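DesE (Streptomyces coelicolor, PDB 6ENK) binds the iron complex of the siderophore desferrioxamine B and probably hands it to a membrane transporter for uptake into the cell. Local coordinates at residues A[262-267]-A[294-299]; A[187-192]-A[316-321]; A[46-51]-A[63-68]; A[59-64]-A[173-178]. All blocks are in the same frame, centred on the assembly; numbering follows the deposited sequence.

How the interactions relate
Following the chain from the N terminus, interaction 3 comes first and closes a short loop: strand 48-51 leads through helix 52-59 back to a neighbouring parallel strand. Interaction 4 begins where interaction 3 ends, sharing Val-63 and Glu-64, and closes a much longer loop by setting the turn after helix 52-59 against the start of helix 173-195. Further along the same helix, interaction 2 opens and runs to helix 304-320 near the C terminus. Interaction 1 is nested inside that loop and touches it, with Val-262 and Ile-294 packing on Ala-317. Interactions 3 and 1 thus secure the sheets of the two lobes, while helix 173-195 links interactions 4 and 2.

Interaction 1 of 4, residues A[262-267]-A[294-299]. With BJ5 (desferrioxamine B), chain E.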
# COMPACT_ATOMS: atom_id res chain seq x y z
N VAL A 262 -5.41 -8.91 17.98
CA VAL A 262 -4.35 -8.89 16.98
C VAL A 262 -4.15 -7.42 16.61
O VAL A 262 -5.12 -6.68 16.41
CB VAL A 262 -4.73 -9.69 15.72
CG1 VAL A 262 -3.66 -9.51 14.62
CG2 VAL A 262 -4.94 -11.17 16.05
N ILE A 263 -2.89 -7.01 16.53
CA ILE A 263 -2.53 -5.65 16.07
C ILE A 263 -1.75 -5.77 14.77
O ILE A 263 -0.77 -6.54 14.68
CB ILE A 263 -1.69 -4.88 17.11
CG1 ILE A 263 -2.52 -4.70 18.40
CG2 ILE A 263 -1.32 -3.51 16.57
CD1 ILE A 263 -1.73 -4.21 19.60
N ILE A 264 -2.23 -5.07 13.74
CA ILE A 264 -1.54 -5.03 12.45
C ILE A 264 -0.90 -3.63 12.34
O ILE A 264 -1.58 -2.60 12.48
CB ILE A 264 -2.44 -5.45 11.25
CG1 ILE A 264 -3.60 -4.47 10.98
CG2 ILE A 264 -2.99 -6.86 11.45
CD1 ILE A 264 -4.43 -4.90 9.77
N MET A 265 0.42 -3.62 12.23
CA MET A 265 1.22 -2.39 12.33
C MET A 265 1.79 -2.01 10.96
O MET A 265 2.45 -2.82 10.31
CB MET A 265 2.35 -2.56 13.36
CG MET A 265 1.88 -2.59 14.81
SD MET A 265 0.98 -1.10 15.30
CE MET A 265 2.32 0.07 15.41
N ASP A 266 1.51 -0.78 10.55
CA ASP A 266 2.11 -0.12 9.41
C ASP A 266 3.61 -0.47 9.27
O ASP A 266 4.41 -0.31 10.20
CB ASP A 266 1.90 1.38 9.60
CG ASP A 266 2.22 2.23 8.39
OD1 ASP A 266 2.74 1.78 7.34
OD2 ASP A 266 1.88 3.42 8.50
N ASP A 267 3.96 -0.93 8.07
CA ASP A 267 5.30 -1.41 7.71
C ASP A 267 6.17 -0.40 6.95
O ASP A 267 7.30 -0.72 6.57
CB ASP A 267 5.18 -2.74 6.93
CG ASP A 267 4.48 -2.59 5.56
OD1 ASP A 267 4.01 -1.49 5.20
OD2 ASP A 267 4.40 -3.60 4.83
N ILE A 294 1.45 -8.39 13.90
CA ILE A 294 1.99 -8.64 12.55
C ILE A 294 2.05 -7.32 11.78
O ILE A 294 1.64 -6.29 12.29
CB ILE A 294 1.14 -9.68 11.78
CG1 ILE A 294 -0.27 -9.13 11.49
CG2 ILE A 294 1.07 -11.01 12.55
CD1 ILE A 294 -1.04 -9.93 10.46
N ALA A 295 2.54 -7.39 10.54
CA ALA A 295 2.60 -6.26 9.64
C ALA A 295 1.23 -5.97 8.98
O ALA A 295 0.47 -6.88 8.67
CB ALA A 295 3.68 -6.51 8.59
N ARG A 296 0.94 -4.69 8.79
CA ARG A 296 -0.02 -4.22 7.82
C ARG A 296 0.75 -3.46 6.76
O ARG A 296 1.65 -2.69 7.11
CB ARG A 296 -0.99 -3.23 8.44
CG ARG A 296 -1.99 -2.67 7.43
CD ARG A 296 -2.83 -1.56 8.00
NE ARG A 296 -3.55 -0.96 6.89
CZ ARG A 296 -4.08 0.26 6.85
NH1 ARG A 296 -3.96 1.11 7.86
NH2 ARG A 296 -4.67 0.66 5.72
N SER A 297 0.37 -3.64 5.49
CA SER A 297 0.89 -2.77 4.42
C SER A 297 -0.19 -1.77 4.01
O SER A 297 -1.03 -2.12 3.17
CB SER A 297 1.31 -3.59 3.21
OG SER A 297 2.34 -4.50 3.52
N PRO A 298 -0.22 -0.55 4.60
CA PRO A 298 -1.26 0.42 4.20
C PRO A 298 -1.19 0.92 2.75
O PRO A 298 -2.16 1.49 2.25
CB PRO A 298 -1.07 1.60 5.18
CG PRO A 298 -0.22 1.08 6.27
CD PRO A 298 0.63 0.00 5.67
N GLU A 299 -0.05 0.70 2.09
CA GLU A 299 0.11 0.92 0.64
C GLU A 299 0.46 -0.42 -0.02
O GLU A 299 1.63 -0.69 -0.34
CB GLU A 299 1.23 1.91 0.38
CG GLU A 299 0.95 3.28 0.95
CD GLU A 299 2.01 4.29 0.54
OE1 GLU A 299 2.36 4.34 -0.65
OE2 GLU A 299 2.49 5.06 1.41
FE BJ5 E . 0.05 8.99 5.90
O11 BJ5 E . 2.00 8.88 5.57
O12 BJ5 E . 0.00 10.43 4.53
O21 BJ5 E . -1.90 9.11 6.16
O22 BJ5 E . -0.38 7.69 4.47
O31 BJ5 E . 0.15 7.58 7.30
O32 BJ5 E . 0.44 10.26 7.39
N11 BJ5 E . 2.15 9.62 4.49
C11 BJ5 E . 1.21 10.61 4.09
C12 BJ5 E . 1.45 11.73 3.13
C13 BJ5 E . 0.57 12.95 3.42
C14 BJ5 E . -0.73 12.93 2.65
O13 BJ5 E . -0.88 13.56 1.60
N12 BJ5 E . -1.74 12.25 3.19
C15 BJ5 E . -3.14 12.43 2.80
C16 BJ5 E . -3.73 11.22 2.12
C18 BJ5 E . -4.21 9.88 4.26
C17 BJ5 E . -3.58 9.90 2.88
C19 BJ5 E . -3.90 8.60 5.03
N21 BJ5 E . -2.45 8.39 5.21
C21 BJ5 E . -1.67 7.48 4.42
C22 BJ5 E . -2.18 6.47 3.44
C23 BJ5 E . -1.89 5.03 3.87
C24 BJ5 E . -2.60 4.65 5.15
O23 BJ5 E . -3.75 4.24 5.15
N22 BJ5 E . -1.89 4.76 6.27
C25 BJ5 E . -2.31 4.25 7.57
C26 BJ5 E . -1.55 4.90 8.69
C27 BJ5 E . -2.01 6.31 9.01
C28 BJ5 E . -1.17 7.04 10.04
C29 BJ5 E . 0.27 7.31 9.60
N31 BJ5 E . 0.33 8.20 8.43
C31 BJ5 E . 0.45 9.61 8.54
C32 BJ5 E . 0.53 10.36 9.84
C39 BJ5 E . 3.38 9.39 3.74
C40 BJ5 E . 4.61 9.78 4.52
C41 BJ5 E . 4.46 11.07 5.32
C42 BJ5 E . 5.60 12.07 5.18
C43 BJ5 E . 6.58 12.06 6.34
N44 BJ5 E . 6.76 10.74 6.94
O HOH W 1 2.65 -0.50 2.88
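Ile-294 N donates to Ile-263 O, and its carbonyl answers by accepting Met-265 N (N to Ile-294 O 2.9 Å). On one face of the sheet Ile-264 and Ile-294 lie side by side; they share a chi1 of 66°, which leaves Ile-264 CG2 anti to its carbonyl carbon, where it meets Ile-294 CG1 at 3.5 Å. Ala-295 turns its methyl to the other side. Arg-296 N reaches Met-265 O at 2.8 Å, almost straight at the hydrogen although it sits well above the carbonyl plane. These parallel strands belong to the C-terminal lobe of a periplasmic-binding-protein fold, 293-296 being an outermost strand of its sheet, and both lead into the siderophore cleft. Arg-296 is extended; its CG passes 4.0 Å from Ile-264 CD1, and its guanidinium is salt-bridged to Asp-221, with Pro-298 CB 3.6 Å above the plane of one face. Ser-297 OG donates to Asp-267 OD2 over 2.6 Å. Pro-298 presses CG against Asp-266 OD1 at 3.2 Å, while its CB meets desferrioxamine B C24 at 3.4 Å; the same aspartate's OD2 is held by Ser-205 and Arg-268. Glu-299 N donates to a water that in turn donates to Asp-267 OD1.

Interaction 2 of 4, residues A[187-192]-A[316-321]. With NA (sodium ion), chain B.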
# COMPACT_ATOMS: atom_id res chain seq x y z
N ALA A 187 -10.29 -16.54 0.22
CA ALA A 187 -11.18 -17.54 0.80
C ALA A 187 -10.68 -17.98 2.18
O ALA A 187 -11.47 -18.17 3.07
CB ALA A 187 -11.31 -18.76 -0.12
N ARG A 188 -9.37 -18.11 2.34
CA ARG A 188 -8.79 -18.48 3.64
C ARG A 188 -9.10 -17.43 4.70
O ARG A 188 -9.53 -17.76 5.79
CB ARG A 188 -7.28 -18.70 3.53
CG ARG A 188 -6.63 -19.07 4.85
CD ARG A 188 -5.13 -19.06 4.71
NE ARG A 188 -4.45 -19.35 5.96
CZ ARG A 188 -3.13 -19.38 6.10
NH1 ARG A 188 -2.32 -19.15 5.07
NH2 ARG A 188 -2.60 -19.68 7.27
N LEU A 189 -8.94 -16.15 4.36
CA LEU A 189 -9.24 -15.08 5.29
C LEU A 189 -10.73 -15.01 5.65
O LEU A 189 -11.08 -14.82 6.81
CB LEU A 189 -8.77 -13.71 4.75
CG LEU A 189 -8.99 -12.55 5.72
CD1 LEU A 189 -8.41 -12.87 7.09
CD2 LEU A 189 -8.36 -11.26 5.18
N ARG A 190 -11.60 -15.17 4.66
CA ARG A 190 -13.06 -15.24 4.91
C ARG A 190 -13.38 -16.36 5.93
O ARG A 190 -14.15 -16.15 6.86
CB ARG A 190 -13.82 -15.48 3.60
CG ARG A 190 -15.34 -15.37 3.66
CD ARG A 190 -16.01 -15.74 2.33
NE ARG A 190 -16.01 -14.66 1.31
CZ ARG A 190 -15.31 -14.63 0.16
NH1 ARG A 190 -14.47 -15.62 -0.20
NH2 ARG A 190 -15.43 -13.58 -0.67
N ALA A 191 -12.76 -17.52 5.74
CA ALA A 191 -12.99 -18.67 6.63
C ALA A 191 -12.46 -18.42 8.04
O ALA A 191 -13.14 -18.72 9.01
CB ALA A 191 -12.37 -19.94 6.04
N ALA A 192 -11.27 -17.84 8.15
CA ALA A 192 -10.69 -17.49 9.44
C ALA A 192 -11.57 -16.51 10.23
O ALA A 192 -11.82 -16.71 11.43
CB ALA A 192 -9.30 -16.90 9.24
N GLU A 316 -3.61 -16.08 9.01
CA GLU A 316 -2.82 -16.86 9.98
C GLU A 316 -2.85 -16.25 11.39
O GLU A 316 -3.01 -16.99 12.40
CB GLU A 316 -1.39 -17.03 9.48
CG GLU A 316 -0.44 -17.66 10.48
CD GLU A 316 0.97 -17.69 9.93
OE1 GLU A 316 1.50 -16.62 9.52
OE2 GLU A 316 1.52 -18.79 9.90
N ALA A 317 -2.72 -14.92 11.49
CA ALA A 317 -2.85 -14.23 12.79
C ALA A 317 -4.21 -14.51 13.47
O ALA A 317 -4.26 -14.86 14.66
CB ALA A 317 -2.63 -12.73 12.63
N ILE A 318 -5.29 -14.40 12.71
CA ILE A 318 -6.64 -14.66 13.24
C ILE A 318 -6.81 -16.14 13.63
O ILE A 318 -7.26 -16.45 14.75
CB ILE A 318 -7.74 -14.22 12.25
CG1 ILE A 318 -7.68 -12.68 12.15
CG2 ILE A 318 -9.14 -14.68 12.70
CD1 ILE A 318 -8.57 -12.06 11.10
N GLU A 319 -6.42 -17.03 12.73
CA GLU A 319 -6.53 -18.49 12.96
C GLU A 319 -5.97 -18.89 14.31
O GLU A 319 -6.61 -19.66 15.02
CB GLU A 319 -5.78 -19.28 11.88
CG GLU A 319 -6.55 -19.42 10.56
CD GLU A 319 -5.65 -19.65 9.35
OE1 GLU A 319 -4.49 -20.06 9.53
OE2 GLU A 319 -6.11 -19.40 8.21
N ASN A 320 -4.78 -18.34 14.64
CA ASN A 320 -4.00 -18.71 15.83
C ASN A 320 -4.02 -17.74 17.01
O ASN A 320 -3.43 -18.04 18.03
CB ASN A 320 -2.57 -18.97 15.37
CG ASN A 320 -2.53 -20.04 14.31
OD1 ASN A 320 -3.29 -21.00 14.39
ND2 ASN A 320 -1.71 -19.87 13.28
N ALA A 321 -4.73 -16.62 16.89
CA ALA A 321 -4.84 -15.65 18.00
C ALA A 321 -5.68 -16.19 19.16
O ALA A 321 -6.72 -16.85 18.94
CB ALA A 321 -5.45 -14.34 17.52
NA NA B . -5.79 -22.18 15.30
O HOH W 2 -8.74 -20.00 7.63
O HOH W 3 0.20 -19.95 7.28
O HOH W 4 -3.98 -22.79 13.12
O HOH W 5 -5.22 -21.75 17.32
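Arg-188 grips Glu-319 side-on through a two-bond salt bridge. NE donates to Glu-319 OE2 at 2.8 Å, using that oxygen's syn lone pair, and Arg-188 NH2 donates to Glu-319 OE1 at 3.0 Å. Both acceptors lie in the guanidinium plane, and the guanidinium and carboxylate planes are 21° apart, so the pair is held nearly coplanar. The reach comes from an arginine extended along its whole length, with CG opposite the backbone N (chi1 179°). NH1 is salt-bridged to Asp-312, and Glu-316 N lies over one guanidinium face. With Arg-188 cut back to an alanine, Glu-319 and Asp-312 would probably lose this positive partner, and the Glu-319 carboxylate would be freer to turn. Water also bridges the junction: one molecule donates to both Arg-188 O and Glu-319 OE2, and another accepts from Arg-188 NH2.

The helices run roughly parallel here, their axes 27° apart and 9.2 Å at closest approach. Helix 173-195 is the long helix that joins the two lobes, a hallmark of this family of binding proteins, and helix 304-320 lies against its C-terminal half.

The apolar contacts lie on the buried side. Leu-189 CD1 meets Ile-318 CD1 at 4.1 Å, the two side chains crossing at about a right angle, and Ala-192 CB packs on Ile-318 CG2 at 4.1 Å and on Glu-319 CG at 4.0 Å.

At the end of helix 304-320 a sodium ion is bound by Glu-319 O at 2.7 Å, by Asn-320 OD1 at 2.9 Å and by two waters.

Interaction 3 of 4, residues A[46-51]-A[63-68]; sequences ANIVAF and VEVKGV
Ile-48 O takes two backbone donors in its carbonyl plane, Lys-66 N at 2.8 Å and Gly-67 N at 3.3 Å. This bifurcated acceptor starts the parallel pairing of strands 48-51 and 67-69, the two strands of a beta-alpha-beta unit whose helix is 52-59, in the sheet of the N-terminal lobe.

Lys-66 folds back along the other segment. Its CB lies 3.6 Å from Ile-48 O. CG, set beside the backbone N with chi1 -66°, comes to 3.6 Å from Ala-46 O, and a bend at chi2 (-58°) keeps the chain close to the 46-47 backbone. CD passes the same carbonyl at greater distance, and CE returns to 3.5 Å from Ala-46 O. A second bend at chi4 delivers NZ to Asn-47 OD1 at 3.0 Å, with a weak bond to Ala-46 O besides. A leucine in its place would probably leave Asn-47 OD1 without this donor and the residues leading into strand 48-51 less firmly tied; Asn-47 ND2 is bonded separately to Ala-110 O.

Apolar contacts come from Ile-48, whose CG2 meets Val-65 CG2 and whose CD1 meets Val-63 CG1. A water accepts from Ile-48 N and donates to Glu-64 O. A CB on Gly-67 would crowd Val-49 CG2. One residue on, Ala-50 N donates to Gly-67 O at 2.9 Å, tilted 27° from the carbonyl plane.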
# COMPACT_ATOMS: atom_id res chain seq x y z
N ALA A 46 8.51 3.56 -23.42
CA ALA A 46 9.70 2.84 -23.02
C ALA A 46 10.28 3.45 -21.75
O ALA A 46 10.88 2.73 -20.97
CB ALA A 46 10.73 2.84 -24.13
N ASN A 47 10.11 4.76 -21.56
CA ASN A 47 10.71 5.48 -20.43
C ASN A 47 9.63 5.80 -19.40
O ASN A 47 9.18 6.93 -19.29
CB ASN A 47 11.42 6.74 -20.90
CG ASN A 47 12.53 6.47 -21.89
OD1 ASN A 47 13.01 5.34 -22.00
ND2 ASN A 47 12.99 7.51 -22.56
N ILE A 48 9.24 4.77 -18.67
CA ILE A 48 8.26 4.89 -17.61
C ILE A 48 8.95 5.28 -16.31
O ILE A 48 9.99 4.70 -15.94
CB ILE A 48 7.52 3.55 -17.40
CG1 ILE A 48 6.82 3.09 -18.71
CG2 ILE A 48 6.51 3.66 -16.27
CD1 ILE A 48 6.25 1.68 -18.66
N VAL A 49 8.38 6.26 -15.61
CA VAL A 49 8.80 6.63 -14.26
C VAL A 49 7.61 6.38 -13.35
O VAL A 49 6.49 6.77 -13.70
CB VAL A 49 9.29 8.09 -14.19
CG1 VAL A 49 9.48 8.55 -12.76
CG2 VAL A 49 10.58 8.23 -14.99
N ALA A 50 7.83 5.73 -12.21
CA ALA A 50 6.72 5.35 -11.34
C ALA A 50 7.03 5.48 -9.87
O ALA A 50 8.17 5.27 -9.44
CB ALA A 50 6.27 3.95 -11.64
N PHE A 51 5.99 5.74 -9.08
CA PHE A 51 6.09 5.57 -7.64
C PHE A 51 6.61 4.17 -7.38
O PHE A 51 6.19 3.22 -8.08
CB PHE A 51 4.72 5.73 -6.99
CG PHE A 51 4.74 5.55 -5.50
CD1 PHE A 51 5.47 6.43 -4.71
CD2 PHE A 51 4.05 4.50 -4.90
CE1 PHE A 51 5.50 6.28 -3.33
CE2 PHE A 51 4.10 4.34 -3.51
CZ PHE A 51 4.83 5.22 -2.74
N VAL A 63 6.51 -5.70 -16.69
CA VAL A 63 6.72 -4.35 -17.21
C VAL A 63 7.85 -3.65 -16.43
O VAL A 63 7.73 -3.44 -15.21
CB VAL A 63 5.43 -3.51 -17.12
CG1 VAL A 63 5.64 -2.09 -17.65
CG2 VAL A 63 4.32 -4.20 -17.89
N GLU A 64 8.91 -3.29 -17.14
CA GLU A 64 10.07 -2.60 -16.59
C GLU A 64 9.81 -1.10 -16.59
O GLU A 64 9.15 -0.55 -17.49
CB GLU A 64 11.33 -2.91 -17.43
CG GLU A 64 12.66 -2.41 -16.85
CD GLU A 64 13.73 -2.05 -17.91
OE1 GLU A 64 13.41 -1.63 -19.05
OE2 GLU A 64 14.92 -2.18 -17.57
N VAL A 65 10.32 -0.45 -15.55
CA VAL A 65 10.26 0.99 -15.39
C VAL A 65 11.71 1.50 -15.40
O VAL A 65 12.63 0.77 -15.03
CB VAL A 65 9.48 1.29 -14.08
CG1 VAL A 65 9.53 2.74 -13.71
CG2 VAL A 65 8.03 0.89 -14.22
N LYS A 66 11.91 2.73 -15.84
CA LYS A 66 13.26 3.32 -15.92
C LYS A 66 13.64 4.05 -14.64
O LYS A 66 14.80 3.99 -14.22
CB LYS A 66 13.41 4.25 -17.12
CG LYS A 66 13.33 3.57 -18.49
CD LYS A 66 14.37 2.47 -18.72
CE LYS A 66 14.16 1.76 -20.06
NZ LYS A 66 14.20 2.70 -21.21
N GLY A 67 12.68 4.75 -14.04
CA GLY A 67 12.92 5.49 -12.82
C GLY A 67 11.83 5.27 -11.79
O GLY A 67 10.66 5.00 -12.14
N VAL A 68 12.22 5.39 -10.53
CA VAL A 68 11.28 5.28 -9.43
C VAL A 68 11.46 6.43 -8.46
O VAL A 68 12.52 7.04 -8.40
CB VAL A 68 11.38 3.93 -8.67
CG1 VAL A 68 11.10 2.78 -9.63
CG2 VAL A 68 12.75 3.75 -8.02
O HOH W 6 10.26 1.98 -18.64

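Interaction 4 of 4, residues A[59-64]-A[173-178]; sequences FDYGVE and KKVTDA
Asp-60 and Tyr-61, which with Phe-59 face helix 173-195 and carry most of the contact, are the middle pair of a type I turn from Phe-59 to Gly-62, closed by Gly-62 N to Phe-59 O at 3.0 Å; Gly-62, with phi at 87°, is the C-prime residue of the Schellman motif ending helix 52-59.

The apolar part is a meeting of Tyr-61 with Val-175, the side chains crossing at about a right angle. Val-175 comes at the edge of the ring, near its plane, and touches with both branches: CG1 is 4.0 Å from Tyr-61 CE1, and CG2 is 4.0 Å from Tyr-61 CD1. The ring gets there by placing CG beside the backbone N (chi1 -60°), which swings its edge to the helix although the CB bond points away from it.

The polar part is looser. Lys-174 stretches out in full extension, bringing NZ to 3.8 Å from Asp-60 O without a direct hydrogen bond. NZ instead donates to a water at 2.9 Å, and that water donates to Asp-60 OD1 at 2.7 Å, bridging the opposite charges. Asp-60 OD2 is taken by Ser-303 and Lys-306.

Tyr-61 OH is hydrogen-bonded to Tyr-304 N at the start of helix 304-320, while the tyrosine ring also touches Ala-163, and Val-175 touches Trp-160, both of helix 153-165, so the turn between helix 52-59 and strand 67-69 lies among three helices.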
# COMPACT_ATOMS: atom_id res chain seq x y z
N PHE A 59 6.31 -4.67 -12.23
CA PHE A 59 7.41 -5.64 -12.34
C PHE A 59 6.88 -7.08 -12.32
O PHE A 59 7.37 -7.92 -13.07
CB PHE A 59 8.45 -5.43 -11.23
CG PHE A 59 9.65 -6.37 -11.32
CD1 PHE A 59 10.72 -6.08 -12.17
CD2 PHE A 59 9.69 -7.55 -10.58
CE1 PHE A 59 11.82 -6.95 -12.27
CE2 PHE A 59 10.78 -8.42 -10.67
CZ PHE A 59 11.85 -8.11 -11.51
N ASP A 60 5.88 -7.34 -11.47
CA ASP A 60 5.27 -8.68 -11.34
C ASP A 60 4.45 -9.09 -12.57
O ASP A 60 4.11 -10.27 -12.70
CB ASP A 60 4.37 -8.76 -10.10
CG ASP A 60 5.14 -8.71 -8.82
OD1 ASP A 60 6.40 -8.84 -8.83
OD2 ASP A 60 4.48 -8.53 -7.78
N TYR A 61 4.11 -8.12 -13.43
CA TYR A 61 3.50 -8.41 -14.73
C TYR A 61 4.49 -8.32 -15.89
O TYR A 61 4.09 -8.45 -17.05
CB TYR A 61 2.30 -7.48 -14.95
CG TYR A 61 1.24 -7.64 -13.89
CD1 TYR A 61 0.58 -8.86 -13.73
CD2 TYR A 61 0.90 -6.60 -13.04
CE1 TYR A 61 -0.38 -9.03 -12.75
CE2 TYR A 61 -0.08 -6.75 -12.07
CZ TYR A 61 -0.72 -7.98 -11.92
OH TYR A 61 -1.71 -8.18 -10.97
N GLY A 62 5.77 -8.14 -15.60
CA GLY A 62 6.81 -8.13 -16.63
C GLY A 62 7.04 -6.79 -17.27
O GLY A 62 7.72 -6.73 -18.30
N VAL A 63 6.51 -5.70 -16.69
CA VAL A 63 6.72 -4.35 -17.21
C VAL A 63 7.85 -3.65 -16.43
O VAL A 63 7.73 -3.44 -15.21
CB VAL A 63 5.43 -3.51 -17.12
CG1 VAL A 63 5.64 -2.09 -17.65
CG2 VAL A 63 4.32 -4.20 -17.89
N GLU A 64 8.91 -3.29 -17.14
CA GLU A 64 10.07 -2.60 -16.59
C GLU A 64 9.81 -1.10 -16.59
O GLU A 64 9.15 -0.55 -17.49
CB GLU A 64 11.33 -2.91 -17.43
CG GLU A 64 12.66 -2.41 -16.85
CD GLU A 64 13.73 -2.05 -17.91
OE1 GLU A 64 13.41 -1.63 -19.05
OE2 GLU A 64 14.92 -2.18 -17.57
N LYS A 173 1.91 -17.99 -17.22
CA LYS A 173 1.66 -18.91 -16.11
C LYS A 173 1.86 -18.22 -14.75
O LYS A 173 1.05 -18.35 -13.86
CB LYS A 173 2.60 -20.12 -16.23
CG LYS A 173 2.34 -21.25 -15.25
CD LYS A 173 3.54 -22.18 -15.10
CE LYS A 173 3.50 -22.92 -13.77
NZ LYS A 173 2.22 -23.65 -13.56
N LYS A 174 2.96 -17.50 -14.61
CA LYS A 174 3.26 -16.71 -13.40
C LYS A 174 2.11 -15.75 -12.99
O LYS A 174 1.82 -15.59 -11.81
CB LYS A 174 4.54 -15.89 -13.61
CG LYS A 174 4.99 -15.07 -12.40
CD LYS A 174 6.13 -14.15 -12.76
CE LYS A 174 6.43 -13.18 -11.62
NZ LYS A 174 7.39 -12.15 -12.08
N VAL A 175 1.45 -15.14 -13.98
CA VAL A 175 0.39 -14.18 -13.73
C VAL A 175 -0.91 -14.90 -13.33
O VAL A 175 -1.51 -14.59 -12.29
CB VAL A 175 0.17 -13.28 -14.97
CG1 VAL A 175 -1.05 -12.38 -14.81
CG2 VAL A 175 1.45 -12.48 -15.25
N THR A 176 -1.32 -15.87 -14.13
CA THR A 176 -2.53 -16.62 -13.79
C THR A 176 -2.40 -17.42 -12.48
O THR A 176 -3.38 -17.58 -11.77
CB THR A 176 -2.97 -17.55 -14.93
OG1 THR A 176 -1.93 -18.47 -15.23
CG2 THR A 176 -3.32 -16.74 -16.16
N ASP A 177 -1.19 -17.90 -12.16
CA ASP A 177 -0.97 -18.60 -10.89
C ASP A 177 -1.15 -17.63 -9.72
O ASP A 177 -1.73 -17.97 -8.69
CB ASP A 177 0.43 -19.20 -10.81
CG ASP A 177 0.56 -20.53 -11.55
OD1 ASP A 177 -0.45 -21.12 -11.99
OD2 ASP A 177 1.70 -20.98 -11.66
N ALA A 178 -0.63 -16.41 -9.89
CA ALA A 178 -0.70 -15.39 -8.85
C ALA A 178 -2.14 -15.01 -8.57
O ALA A 178 -2.53 -14.87 -7.41
CB ALA A 178 0.10 -14.15 -9.25
O HOH W 7 7.85 -11.08 -9.39